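Local coordinates for protein transcriptional regulator, LYSR family (Neisseria meningitidis, PDB 4AB5) that probably controls transcription of methionine-biosynthesis genes as a MetR-like LysR-family regulator, this chain being its regulatory domain with a periplasmic-binding-protein type fold, at residues A13-T18 and S43-D48; L54-D59 and A187-D192; L60-E65 and S182-A187; S73-F78 and I204-G209; I109-P114 and E138-I143. All blocks are in the same frame, centred on the assembly; numbering follows the deposited sequence.

Contact 1: A13-T18 and S43-D48; sequences AVECHT and SGFQAD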
# COMPACT_ATOMS: atom_id res chain seq x y z
N ALA B 13 -6.94 -15.32 3.89
CA ALA B 13 -5.92 -15.01 4.88
C ALA B 13 -4.59 -14.80 4.14
O ALA B 13 -4.13 -15.68 3.41
CB ALA B 13 -5.81 -16.13 5.90
N VAL B 14 -4.03 -13.59 4.29
CA VAL B 14 -2.79 -13.17 3.62
C VAL B 14 -2.02 -12.18 4.48
O VAL B 14 -2.57 -11.17 4.91
CB VAL B 14 -3.06 -12.68 2.16
CG1 VAL B 14 -4.11 -11.58 2.10
CG2 VAL B 14 -1.77 -12.25 1.44
N GLU B 15 -0.74 -12.48 4.73
CA GLU B 15 0.13 -11.60 5.50
C GLU B 15 1.25 -11.00 4.63
O GLU B 15 2.03 -10.18 5.12
CB GLU B 15 0.71 -12.33 6.73
CG GLU B 15 -0.29 -12.67 7.82
CD GLU B 15 -1.14 -11.54 8.38
OE1 GLU B 15 -0.60 -10.45 8.66
OE2 GLU B 15 -2.36 -11.77 8.56
N CYS B 16 1.30 -11.38 3.34
CA CYS B 16 2.30 -10.97 2.36
C CYS B 16 1.84 -9.71 1.61
O CYS B 16 0.75 -9.69 1.04
CB CYS B 16 2.61 -12.14 1.41
SG CYS B 16 3.03 -11.69 -0.30
N HIS B 17 2.67 -8.64 1.65
CA HIS B 17 2.40 -7.33 1.07
C HIS B 17 2.32 -7.29 -0.47
O HIS B 17 1.34 -6.76 -1.00
CB HIS B 17 3.41 -6.30 1.58
CG HIS B 17 3.27 -5.96 3.04
ND1 HIS B 17 2.95 -4.67 3.44
CD2 HIS B 17 3.48 -6.72 4.14
CE1 HIS B 17 2.94 -4.70 4.76
NE2 HIS B 17 3.25 -5.91 5.23
N THR B 18 3.35 -7.83 -1.17
CA THR B 18 3.40 -7.85 -2.65
C THR B 18 2.23 -8.63 -3.26
O THR B 18 1.78 -8.28 -4.35
CB THR B 18 4.76 -8.32 -3.19
OG1 THR B 18 5.06 -9.64 -2.73
CG2 THR B 18 5.89 -7.37 -2.86
N SER B 43 -6.41 -10.35 7.70
CA SER B 43 -4.99 -9.95 7.79
C SER B 43 -4.58 -9.21 9.09
O SER B 43 -5.37 -9.14 10.03
CB SER B 43 -4.60 -9.12 6.56
OG SER B 43 -5.41 -7.97 6.41
N GLY B 44 -3.34 -8.70 9.11
CA GLY B 44 -2.77 -7.92 10.20
C GLY B 44 -2.07 -8.67 11.32
O GLY B 44 -1.14 -8.13 11.93
N PHE B 45 -2.51 -9.92 11.61
CA PHE B 45 -2.01 -10.80 12.68
C PHE B 45 -0.48 -10.97 12.79
O PHE B 45 0.01 -11.27 13.88
CB PHE B 45 -2.71 -12.17 12.64
CG PHE B 45 -4.21 -12.12 12.76
CD1 PHE B 45 -4.83 -12.09 14.00
CD2 PHE B 45 -5.02 -12.09 11.62
CE1 PHE B 45 -6.22 -12.03 14.11
CE2 PHE B 45 -6.41 -12.03 11.73
CZ PHE B 45 -7.00 -12.00 12.97
N GLN B 46 0.25 -10.76 11.66
CA GLN B 46 1.72 -10.90 11.53
C GLN B 46 2.19 -12.31 11.95
O GLN B 46 3.27 -12.47 12.53
CB GLN B 46 2.47 -9.78 12.28
CG GLN B 46 2.42 -8.42 11.58
CD GLN B 46 2.73 -7.26 12.49
OE1 GLN B 46 3.36 -7.40 13.55
NE2 GLN B 46 2.31 -6.07 12.09
N ALA B 47 1.35 -13.32 11.64
CA ALA B 47 1.58 -14.73 11.95
C ALA B 47 1.04 -15.64 10.84
O ALA B 47 0.26 -15.20 10.00
CB ALA B 47 0.93 -15.07 13.28
N ASP B 48 1.46 -16.93 10.87
CA ASP B 48 1.08 -18.00 9.93
C ASP B 48 -0.43 -18.04 9.65
O ASP B 48 -1.20 -18.30 10.58
CB ASP B 48 1.57 -19.37 10.46
CG ASP B 48 1.58 -20.54 9.47
OD1 ASP B 48 1.16 -20.34 8.31
OD2 ASP B 48 2.03 -21.64 9.87

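Contact 2: L54-D59 and A187-D192; sequences LQHRAD and AIRTED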
# COMPACT_ATOMS: atom_id res chain seq x y z
N LEU B 54 -7.43 -23.87 10.25
CA LEU B 54 -7.70 -24.89 11.26
C LEU B 54 -8.75 -24.36 12.24
O LEU B 54 -9.66 -25.09 12.62
CB LEU B 54 -6.41 -25.24 12.04
CG LEU B 54 -5.22 -25.78 11.24
CD1 LEU B 54 -3.95 -25.72 12.06
CD2 LEU B 54 -5.45 -27.21 10.80
N GLN B 55 -8.66 -23.06 12.57
CA GLN B 55 -9.56 -22.37 13.49
C GLN B 55 -10.90 -21.93 12.86
O GLN B 55 -11.71 -21.33 13.57
CB GLN B 55 -8.84 -21.19 14.15
CG GLN B 55 -7.83 -21.62 15.19
CD GLN B 55 -6.97 -20.48 15.68
OE1 GLN B 55 -7.13 -19.32 15.29
NE2 GLN B 55 -6.03 -20.79 16.55
N HIS B 56 -11.13 -22.23 11.56
CA HIS B 56 -12.33 -21.86 10.79
C HIS B 56 -12.56 -20.34 10.74
O HIS B 56 -13.69 -19.86 10.58
CB HIS B 56 -13.58 -22.64 11.26
CG HIS B 56 -13.54 -24.09 10.89
ND1 HIS B 56 -14.34 -24.59 9.89
CD2 HIS B 56 -12.79 -25.10 11.39
CE1 HIS B 56 -14.07 -25.89 9.82
NE2 HIS B 56 -13.14 -26.23 10.70
N ARG B 57 -11.47 -19.59 10.85
CA ARG B 57 -11.44 -18.13 10.83
C ARG B 57 -11.15 -17.62 9.41
O ARG B 57 -11.29 -16.42 9.15
CB ARG B 57 -10.39 -17.61 11.82
CG ARG B 57 -10.63 -18.00 13.28
CD ARG B 57 -11.05 -16.84 14.17
NE ARG B 57 -10.07 -15.75 14.21
CZ ARG B 57 -9.01 -15.72 15.01
NH1 ARG B 57 -8.76 -16.72 15.84
NH2 ARG B 57 -8.18 -14.68 14.98
N ALA B 58 -10.74 -18.54 8.51
CA ALA B 58 -10.42 -18.27 7.10
C ALA B 58 -10.67 -19.54 6.27
O ALA B 58 -10.60 -20.65 6.80
CB ALA B 58 -8.97 -17.82 6.95
N ASP B 59 -10.95 -19.37 4.96
CA ASP B 59 -11.26 -20.47 4.03
C ASP B 59 -10.13 -20.78 3.03
O ASP B 59 -10.02 -21.92 2.56
CB ASP B 59 -12.59 -20.22 3.30
CG ASP B 59 -13.71 -19.80 4.24
OD1 ASP B 59 -14.29 -20.68 4.90
OD2 ASP B 59 -13.98 -18.58 4.33
N ALA B 187 -3.42 -22.39 0.41
CA ALA B 187 -3.74 -23.41 1.39
C ALA B 187 -5.24 -23.39 1.71
O ALA B 187 -5.83 -22.32 1.86
CB ALA B 187 -2.93 -23.18 2.66
N ILE B 188 -5.87 -24.57 1.77
CA ILE B 188 -7.27 -24.77 2.14
C ILE B 188 -7.34 -25.98 3.10
O ILE B 188 -6.35 -26.72 3.24
CB ILE B 188 -8.23 -24.95 0.92
CG1 ILE B 188 -7.88 -26.18 0.05
CG2 ILE B 188 -8.39 -23.66 0.11
CD1 ILE B 188 -8.99 -26.65 -0.90
N ARG B 189 -8.51 -26.19 3.74
CA ARG B 189 -8.73 -27.35 4.60
C ARG B 189 -8.90 -28.54 3.66
O ARG B 189 -9.36 -28.36 2.53
CB ARG B 189 -10.02 -27.20 5.41
CG ARG B 189 -10.00 -26.15 6.50
CD ARG B 189 -11.40 -26.01 7.05
NE ARG B 189 -11.66 -24.69 7.62
CZ ARG B 189 -12.13 -23.65 6.93
NH1 ARG B 189 -12.40 -23.77 5.64
NH2 ARG B 189 -12.34 -22.50 7.54
N THR B 190 -8.53 -29.73 4.09
CA THR B 190 -8.68 -30.93 3.27
C THR B 190 -10.16 -31.26 3.01
O THR B 190 -10.47 -31.75 1.92
CB THR B 190 -7.83 -32.09 3.84
OG1 THR B 190 -6.51 -31.60 4.04
CG2 THR B 190 -7.78 -33.30 2.91
N GLU B 191 -11.07 -30.93 3.96
CA GLU B 191 -12.52 -31.14 3.80
C GLU B 191 -13.07 -30.28 2.66
O GLU B 191 -13.98 -30.70 1.96
CB GLU B 191 -13.27 -30.81 5.11
CG GLU B 191 -14.72 -31.32 5.16
CD GLU B 191 -15.80 -30.48 4.49
OE1 GLU B 191 -15.92 -29.28 4.84
OE2 GLU B 191 -16.53 -31.01 3.63
N ASP B 192 -12.50 -29.09 2.46
CA ASP B 192 -12.94 -28.13 1.46
C ASP B 192 -12.39 -28.33 0.04
O ASP B 192 -12.75 -27.56 -0.86
CB ASP B 192 -12.68 -26.70 1.98
CG ASP B 192 -13.59 -26.25 3.10
OD1 ASP B 192 -14.38 -27.06 3.59
OD2 ASP B 192 -13.51 -25.08 3.48

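Contact 3: L60-E65 and S182-A187; sequences LAIVSE and SKLYAA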
# COMPACT_ATOMS: atom_id res chain seq x y z
N LEU B 60 -9.27 -19.79 2.75
CA LEU B 60 -8.11 -19.95 1.87
C LEU B 60 -6.98 -19.05 2.35
O LEU B 60 -7.23 -17.90 2.73
CB LEU B 60 -8.49 -19.64 0.41
CG LEU B 60 -7.51 -20.02 -0.69
CD1 LEU B 60 -8.26 -20.49 -1.92
CD2 LEU B 60 -6.62 -18.84 -1.08
N ALA B 61 -5.74 -19.58 2.35
CA ALA B 61 -4.55 -18.84 2.77
C ALA B 61 -3.46 -18.81 1.71
O ALA B 61 -3.17 -19.83 1.09
CB ALA B 61 -4.01 -19.43 4.07
N ILE B 62 -2.85 -17.62 1.50
CA ILE B 62 -1.73 -17.43 0.58
C ILE B 62 -0.48 -17.64 1.43
O ILE B 62 -0.27 -16.92 2.42
CB ILE B 62 -1.76 -16.04 -0.13
CG1 ILE B 62 -3.10 -15.78 -0.89
CG2 ILE B 62 -0.53 -15.79 -1.02
CD1 ILE B 62 -3.56 -16.84 -2.02
N VAL B 63 0.32 -18.68 1.09
CA VAL B 63 1.51 -19.06 1.86
C VAL B 63 2.78 -19.22 0.99
O VAL B 63 2.68 -19.54 -0.19
CB VAL B 63 1.23 -20.32 2.74
CG1 VAL B 63 0.23 -20.00 3.87
CG2 VAL B 63 0.77 -21.52 1.91
N SER B 64 3.96 -18.99 1.62
CA SER B 64 5.30 -19.09 1.01
C SER B 64 5.93 -20.49 1.13
O SER B 64 7.01 -20.72 0.58
CB SER B 64 6.23 -18.04 1.61
OG SER B 64 5.80 -16.75 1.23
N GLU B 65 5.27 -21.41 1.85
CA GLU B 65 5.74 -22.78 2.02
C GLU B 65 4.58 -23.77 2.13
O GLU B 65 3.51 -23.44 2.65
CB GLU B 65 6.77 -22.91 3.16
CG GLU B 65 6.23 -22.71 4.57
CD GLU B 65 6.21 -21.28 5.08
OE1 GLU B 65 5.36 -20.50 4.60
OE2 GLU B 65 7.03 -20.96 5.97
N SER B 182 11.09 -17.28 -4.51
CA SER B 182 9.92 -17.38 -3.64
C SER B 182 8.96 -18.36 -4.28
O SER B 182 8.83 -18.37 -5.51
CB SER B 182 9.23 -16.03 -3.47
OG SER B 182 9.95 -15.22 -2.56
N LYS B 183 8.31 -19.20 -3.47
CA LYS B 183 7.34 -20.18 -3.93
C LYS B 183 5.97 -19.87 -3.31
O LYS B 183 5.86 -19.78 -2.09
CB LYS B 183 7.81 -21.60 -3.58
CG LYS B 183 9.04 -22.06 -4.36
CD LYS B 183 9.56 -23.39 -3.84
CE LYS B 183 10.80 -23.86 -4.55
NZ LYS B 183 10.48 -24.48 -5.87
N LEU B 184 4.95 -19.64 -4.15
CA LEU B 184 3.62 -19.30 -3.63
C LEU B 184 2.59 -20.39 -3.75
O LEU B 184 2.50 -21.04 -4.79
CB LEU B 184 3.11 -17.96 -4.16
CG LEU B 184 3.45 -16.77 -3.25
CD1 LEU B 184 4.87 -16.31 -3.44
CD2 LEU B 184 2.53 -15.65 -3.50
N TYR B 185 1.84 -20.61 -2.65
CA TYR B 185 0.82 -21.65 -2.55
C TYR B 185 -0.47 -21.09 -1.99
O TYR B 185 -0.46 -20.11 -1.23
CB TYR B 185 1.28 -22.80 -1.63
CG TYR B 185 2.57 -23.46 -2.03
CD1 TYR B 185 2.58 -24.57 -2.88
CD2 TYR B 185 3.80 -23.03 -1.51
CE1 TYR B 185 3.77 -25.20 -3.24
CE2 TYR B 185 4.99 -23.65 -1.87
CZ TYR B 185 4.98 -24.74 -2.73
OH TYR B 185 6.15 -25.35 -3.10
N ALA B 186 -1.59 -21.75 -2.33
CA ALA B 186 -2.90 -21.46 -1.78
C ALA B 186 -3.21 -22.65 -0.88
O ALA B 186 -3.19 -23.80 -1.33
CB ALA B 186 -3.93 -21.37 -2.90
N ALA B 187 -3.42 -22.39 0.41
CA ALA B 187 -3.74 -23.41 1.39
C ALA B 187 -5.24 -23.39 1.71
O ALA B 187 -5.83 -22.32 1.86
CB ALA B 187 -2.93 -23.18 2.66
O HOH W 1 8.91 -18.66 -0.24

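Contact 4: S73-F78 and I204-G209; sequences SFQPLF and IIRERG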
# COMPACT_ATOMS: atom_id res chain seq x y z
N SER B 73 -4.65 -28.85 2.81
CA SER B 73 -4.20 -29.18 1.46
C SER B 73 -3.63 -27.95 0.75
O SER B 73 -4.15 -26.85 0.87
CB SER B 73 -5.31 -29.81 0.63
OG SER B 73 -5.83 -30.95 1.29
N PHE B 74 -2.51 -28.17 0.05
CA PHE B 74 -1.79 -27.12 -0.67
C PHE B 74 -1.97 -27.22 -2.15
O PHE B 74 -2.02 -28.32 -2.71
CB PHE B 74 -0.29 -27.15 -0.33
CG PHE B 74 -0.02 -26.80 1.10
CD1 PHE B 74 0.06 -25.47 1.51
CD2 PHE B 74 0.15 -27.80 2.05
CE1 PHE B 74 0.30 -25.14 2.84
CE2 PHE B 74 0.41 -27.48 3.38
CZ PHE B 74 0.49 -26.15 3.78
N GLN B 75 -2.05 -26.05 -2.79
CA GLN B 75 -2.20 -25.92 -4.22
C GLN B 75 -1.12 -24.96 -4.71
O GLN B 75 -1.09 -23.81 -4.26
CB GLN B 75 -3.61 -25.40 -4.55
CG GLN B 75 -4.03 -25.64 -6.00
CD GLN B 75 -5.50 -25.43 -6.25
OE1 GLN B 75 -5.96 -25.52 -7.38
NE2 GLN B 75 -6.24 -24.90 -5.28
N PRO B 76 -0.20 -25.40 -5.60
CA PRO B 76 0.83 -24.47 -6.09
C PRO B 76 0.24 -23.34 -6.93
O PRO B 76 -0.69 -23.56 -7.72
CB PRO B 76 1.74 -25.36 -6.94
CG PRO B 76 0.90 -26.52 -7.33
CD PRO B 76 -0.07 -26.74 -6.22
N LEU B 77 0.76 -22.13 -6.74
CA LEU B 77 0.33 -20.99 -7.53
C LEU B 77 1.43 -20.72 -8.56
O LEU B 77 1.27 -21.08 -9.73
CB LEU B 77 0.03 -19.75 -6.67
CG LEU B 77 -1.17 -19.85 -5.70
CD1 LEU B 77 -1.23 -18.65 -4.78
CD2 LEU B 77 -2.50 -20.08 -6.45
N PHE B 78 2.57 -20.16 -8.10
CA PHE B 78 3.72 -19.82 -8.94
C PHE B 78 4.96 -19.47 -8.12
O PHE B 78 4.85 -19.06 -6.96
CB PHE B 78 3.40 -18.64 -9.89
CG PHE B 78 2.51 -17.55 -9.32
CD1 PHE B 78 3.00 -16.66 -8.37
CD2 PHE B 78 1.19 -17.42 -9.74
CE1 PHE B 78 2.18 -15.65 -7.85
CE2 PHE B 78 0.37 -16.41 -9.22
CZ PHE B 78 0.87 -15.54 -8.27
N ILE B 204 -7.83 -18.69 -11.20
CA ILE B 204 -7.92 -17.27 -11.56
C ILE B 204 -6.60 -16.60 -11.21
O ILE B 204 -6.04 -15.91 -12.07
CB ILE B 204 -9.16 -16.58 -10.90
CG1 ILE B 204 -10.48 -17.00 -11.61
CG2 ILE B 204 -9.03 -15.04 -10.86
CD1 ILE B 204 -11.82 -16.72 -10.79
N ILE B 205 -6.06 -16.83 -9.98
CA ILE B 205 -4.77 -16.29 -9.51
C ILE B 205 -3.65 -16.70 -10.50
O ILE B 205 -2.84 -15.85 -10.87
CB ILE B 205 -4.46 -16.76 -8.06
CG1 ILE B 205 -5.36 -16.07 -7.00
CG2 ILE B 205 -2.97 -16.60 -7.71
CD1 ILE B 205 -5.32 -16.78 -5.55
N ARG B 206 -3.62 -17.99 -10.91
CA ARG B 206 -2.62 -18.54 -11.83
C ARG B 206 -2.71 -17.97 -13.25
O ARG B 206 -1.70 -17.51 -13.77
CB ARG B 206 -2.63 -20.07 -11.85
CG ARG B 206 -2.01 -20.71 -10.61
CD ARG B 206 -1.82 -22.21 -10.76
NE ARG B 206 -3.09 -22.92 -10.92
CZ ARG B 206 -3.81 -23.44 -9.93
NH1 ARG B 206 -3.37 -23.37 -8.68
NH2 ARG B 206 -4.97 -24.04 -10.18
N GLU B 207 -3.92 -17.96 -13.86
CA GLU B 207 -4.13 -17.41 -15.21
C GLU B 207 -3.76 -15.95 -15.26
O GLU B 207 -3.12 -15.52 -16.21
CB GLU B 207 -5.58 -17.59 -15.69
CG GLU B 207 -5.95 -19.02 -16.06
CD GLU B 207 -7.41 -19.29 -16.36
OE1 GLU B 207 -8.29 -18.55 -15.85
OE2 GLU B 207 -7.68 -20.27 -17.09
N ARG B 208 -4.15 -15.18 -14.21
CA ARG B 208 -3.88 -13.75 -14.11
C ARG B 208 -2.41 -13.45 -13.91
O ARG B 208 -1.89 -12.56 -14.58
CB ARG B 208 -4.72 -13.09 -12.99
CG ARG B 208 -6.15 -12.81 -13.37
CD ARG B 208 -6.79 -11.83 -12.40
NE ARG B 208 -7.78 -10.99 -13.08
CZ ARG B 208 -7.53 -9.80 -13.61
NH1 ARG B 208 -6.31 -9.27 -13.52
NH2 ARG B 208 -8.49 -9.12 -14.22
N GLY B 209 -1.77 -14.18 -13.01
CA GLY B 209 -0.36 -14.01 -12.70
C GLY B 209 0.52 -14.31 -13.89
O GLY B 209 1.34 -13.46 -14.28

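Contact 5: I109-P114 and E138-I143; sequences ITYPVP and ELTIAI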
# COMPACT_ATOMS: atom_id res chain seq x y z
N ILE B 109 15.76 -2.14 3.61
CA ILE B 109 14.39 -1.63 3.59
C ILE B 109 13.43 -2.78 3.32
O ILE B 109 13.57 -3.48 2.31
CB ILE B 109 14.19 -0.39 2.68
CG1 ILE B 109 15.32 0.64 2.92
CG2 ILE B 109 12.80 0.25 2.92
CD1 ILE B 109 15.59 1.54 1.80
N THR B 110 12.53 -3.06 4.28
CA THR B 110 11.57 -4.17 4.24
C THR B 110 10.17 -3.70 4.66
O THR B 110 10.00 -2.56 5.09
CB THR B 110 12.01 -5.30 5.22
OG1 THR B 110 11.71 -4.93 6.57
CG2 THR B 110 13.48 -5.70 5.10
N TYR B 111 9.19 -4.62 4.60
CA TYR B 111 7.83 -4.39 5.10
C TYR B 111 7.89 -4.53 6.64
O TYR B 111 8.80 -5.21 7.13
CB TYR B 111 6.83 -5.36 4.47
CG TYR B 111 6.74 -5.20 2.97
CD1 TYR B 111 6.16 -4.07 2.40
CD2 TYR B 111 7.31 -6.14 2.12
CE1 TYR B 111 6.10 -3.91 1.02
CE2 TYR B 111 7.26 -5.98 0.73
CZ TYR B 111 6.66 -4.86 0.18
OH TYR B 111 6.61 -4.70 -1.18
N PRO B 112 7.02 -3.83 7.42
CA PRO B 112 7.14 -3.89 8.89
C PRO B 112 6.54 -5.18 9.43
O PRO B 112 5.42 -5.23 9.96
CB PRO B 112 6.39 -2.63 9.36
CG PRO B 112 6.02 -1.89 8.10
CD PRO B 112 5.93 -2.93 7.03
N VAL B 113 7.33 -6.25 9.29
CA VAL B 113 6.93 -7.60 9.61
C VAL B 113 8.14 -8.39 10.19
O VAL B 113 9.28 -7.96 9.96
CB VAL B 113 6.33 -8.18 8.29
CG1 VAL B 113 7.27 -9.13 7.56
CG2 VAL B 113 4.95 -8.78 8.51
N PRO B 114 7.96 -9.48 10.99
CA PRO B 114 9.14 -10.20 11.49
C PRO B 114 9.88 -10.93 10.38
O PRO B 114 9.29 -11.26 9.35
CB PRO B 114 8.57 -11.16 12.55
CG PRO B 114 7.12 -10.90 12.62
CD PRO B 114 6.71 -10.15 11.40
N GLU B 138 5.23 0.15 4.87
CA GLU B 138 4.06 -0.66 4.49
C GLU B 138 3.83 -0.58 2.97
O GLU B 138 3.10 -1.40 2.43
CB GLU B 138 2.80 -0.16 5.23
CG GLU B 138 2.82 -0.36 6.74
CD GLU B 138 2.55 -1.77 7.25
OE1 GLU B 138 2.02 -2.61 6.48
OE2 GLU B 138 2.82 -2.02 8.45
N LEU B 139 4.42 0.43 2.28
CA LEU B 139 4.22 0.70 0.86
C LEU B 139 5.45 0.47 0.00
O LEU B 139 6.52 0.99 0.30
CB LEU B 139 3.68 2.13 0.64
CG LEU B 139 2.53 2.59 1.56
CD1 LEU B 139 2.30 4.07 1.45
CD2 LEU B 139 1.25 1.81 1.31
N THR B 140 5.27 -0.28 -1.10
CA THR B 140 6.31 -0.62 -2.09
C THR B 140 6.85 0.64 -2.75
O THR B 140 8.07 0.79 -2.88
CB THR B 140 5.73 -1.62 -3.11
OG1 THR B 140 5.33 -2.81 -2.43
CG2 THR B 140 6.71 -1.97 -4.22
N ILE B 141 5.95 1.56 -3.14
CA ILE B 141 6.28 2.83 -3.77
C ILE B 141 7.23 3.68 -2.90
O ILE B 141 8.12 4.34 -3.44
CB ILE B 141 5.02 3.60 -4.27
CG1 ILE B 141 4.06 3.98 -3.10
CG2 ILE B 141 4.31 2.81 -5.37
CD1 ILE B 141 2.93 4.95 -3.48
N ALA B 142 7.07 3.60 -1.56
CA ALA B 142 7.93 4.30 -0.60
C ALA B 142 9.28 3.58 -0.47
O ALA B 142 10.29 4.26 -0.39
CB ALA B 142 7.23 4.41 0.74
N ILE B 143 9.29 2.22 -0.50
CA ILE B 143 10.52 1.42 -0.47
C ILE B 143 11.43 1.82 -1.65
O ILE B 143 12.59 2.15 -1.42
CB ILE B 143 10.27 -0.11 -0.41
CG1 ILE B 143 9.61 -0.52 0.94
CG2 ILE B 143 11.58 -0.91 -0.66
CD1 ILE B 143 9.18 -1.98 1.09

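Contact 1: A13-T18 and S43-D48
The loops that follow two neighbouring parallel strands, 8-13 and 37-42, meet here at the end of a beta-alpha-beta crossover whose helix is 20-33. Glu-15 carries the contact. Its chain bends at chi2 (-53°), which turns the carboxylate onto the backbone of residues 43-46. One oxygen, OE1, accepts the hydrogen bond from Gln-46 N at 3.1 Å, with an N-H...O angle of 154°. The donor stands above the carboxylate plane, 76° out of it, so the group is met on its flat side. The other oxygen, OE2, sits against the backbone, 3.3 Å from Ser-43 CA. OE2 also lies 4.1 Å from Phe-45 CD2, at the edge of that ring and near its plane. Lower down the chain, Glu-15 CG packs on Ala-47 O at 3.4 Å. Val-14 O lies against Ser-43 CB at 3.3 Å, and these are the two residues whose CA atoms are nearest across the segments. Past the acid, Cys-16 forms a disulfide with Cys-19, His-17 stacks on the ring of Tyr-111, and at the far end of the other loop Asp-48 OD1 accepts from Val-50 N. The carboxylate meets mainly main-chain atoms of 43-47, with no opposite charge between the segments, which is consistent with its bracing the 43-46 loop; the dipoles of the turn would be expected to favour the ionised acid.

Contact 2: L54-D59 and A187-D192
Arg-189 reaches across to the 54-59 turn with its chain extended from CG to NE, and its guanidinium lies flat on the imidazole of His-56. The centres are 4.2 Å apart and the planes 30° off parallel, with NE standing over the middle of the ring. The aliphatic part joins in through a CH-pi contact, Arg-189 CD lying 4.2 Å from the centroid of the His-56 ring over the same face. At the guanidinium edge, in plane, is His-56 CA, 3.3 Å from NH2. NH1 is shared between two acids: it forms a salt bridge to Asp-192 OD2 at 2.8 Å, with a weak hydrogen-bond angle of 117°, and a long one to Asp-59 OD1 at 3.7 Å. The two carboxylates lie near each other, Asp-59 OD1 being 4.7 Å from Asp-192 OD2, and the positive charge between them would be expected to ease their repulsion. In the next shell, Asp-59 has its stronger partner in Arg-11, whose NE it binds through OD2, and Arg-189 NE donates weakly to Leu-53 O. His-56 is the first residue after helix 50-54 to leave helical phi/psi, with positive phi in a Schellman motif. The contact therefore lies where strand 171-189 runs out, against the turn joining helix 50-54 to strand 60-63, with Arg-11 of strand 8-13 alongside.

Contact 3: L60-E65 and S182-A187
Tyr-185 leaves its strand with CG anti to the carbonyl carbon (chi1 -57°), beside its own backbone N. Its CB packs on Val-63 CG2 at 3.8 Å, the two side chains crossing at about a right angle. Further out, CD2 reaches Glu-65 C at 3.8 Å, while Val-63 O sits at the ring edge near its plane. CE2 then comes to 4.1 Å from Glu-65 CA, so that CD2 and CE2 lie against the Glu-65 backbone where the chain leaves strand 60-63. The opposite side of the ring turns to Pro-76 of strand 72-86, and the ring, with the hydroxyl at its far end, also packs on Leu-219. These residues belong to an antiparallel pair, with N-to-C directions 162° apart, inside the mixed sheet of this lobe: strand 8-13 flanks 60-63 on its outer side and 72-86 flanks 171-189. Two hydrogen-bonded pairs fix the register. Ala-61 N donates to Ala-187 O at 2.8 Å, and Ala-187 N returns to Ala-61 O almost straight, at 175°. Val-63 N likewise meets Tyr-185 O at 2.8 Å, and Tyr-185 N answers to Val-63 O. Ala-61, Val-63, Tyr-185 and Ala-187 share one face. On the other are Ile-62 and Ala-186; there Ile-62 CG2 touches Leu-184 CD2 at 3.9 Å beneath helices 20-33 and 196-212. Beyond the last pair a water donates to Ser-64 O at 2.9 Å and accepts weakly from Lys-183 N.

Contact 4: S73-F78 and I204-G209
The ring of Phe-78 has Leu-77 CB over one face, displaced toward the rim, and Ile-205 O at its edge, in plane, 3.7 Å from CE2. The same CE2 touches Ile-205 CG2 at 3.7 Å, and Trp-22 of helix 20-33 adds an edge-to-face partner. The second flat group, the guanidinium of Arg-206, is met at its edge: Gln-75 CD lies in its plane, and Pro-76 O is tilted 28° out of it. NH1 donates to Pro-76 O at 2.9 Å, arriving in the carbonyl plane, whereas the bond from NH2 to Gln-75 OE1, at 3.3 Å, is weak. A bend at chi3 (-63°) lets the arginine leave the helix, pass Leu-77 O with CG at 3.4 Å, and turn back along the strand. Segments 204-209 and 73-78 run in nearly the same direction, their axes 19° apart and 8.2 Å at closest approach; they belong to helix 196-212, a layer over the sheet of this alpha/beta lobe, and to strand 72-86. The strand carries a classic beta bulge, Leu-77 and Phe-78 both facing Leu-184 of strand 171-189, and two successive apolar side chains thereby reach the helix. Leu-77 CD2 meets Ile-205 CG2 at 3.7 Å, so this branch of Ile-205 fits between the two bulge residues, and Ile-62 of strand 60-63 touches both Leu-77 and Ile-205.

Contact 5: I109-P114 and E138-I143
One hydrogen bond, in which either hydroxyl could be the donor, joins Tyr-111 OH and Thr-140 OG1 at 2.6 Å, the threonine oxygen at the edge of the phenol in its plane. Thr-140 holds OG1 anti to its carbonyl carbon (chi1 -61°), which turns it to the phenol OH. Apolar packing lies over the ring, where Ile-143 CD1 makes a CH-pi contact 4.0 Å from the Tyr-111 centroid, 24° off the normal. Deeper, Ile-109 CG2 meets Ile-143 CG1 at 3.8 Å as the two side chains slide past each other in opposite directions. This part of the second lobe has strand 108-110, paired in parallel with 134-136, packing on the start of helix 140-148, with Leu-139 at its N-cap position. Tyr-111 also touches the 13-18 loop of the first lobe, consistent with a place beside the cleft between the lobes, where effectors bind in LysR-family regulators. Van der Waals contact completes it: Glu-138, bent at chi2, brings OE2 to 3.2 Å from Pro-112 CG, the proline at the centre of an inverse gamma turn. Glu-138 also packs against Glu-138 of the second subunit.

In the fold
From the N terminus, contact 1 closes first, joining the loops after strands 8-13 and 37-42 around helix 20-33. Contact 2 opens next, at the turn before strand 60-63, and shuts only near the end of strand 171-189; contact 3 lies within its span and shares Ala-187 with it. Contact 4 opens at strand 72-86 and closes on helix 196-212, so it crosses both contacts 2 and 3 and fastens the C-terminal helix to the same sheet. Contact 5, in the other lobe, falls within the spans of 2, 3 and 4. It touches contact 1, so the two loops meet where the lobes adjoin, while its centre stands about 29 Å from that of contact 2.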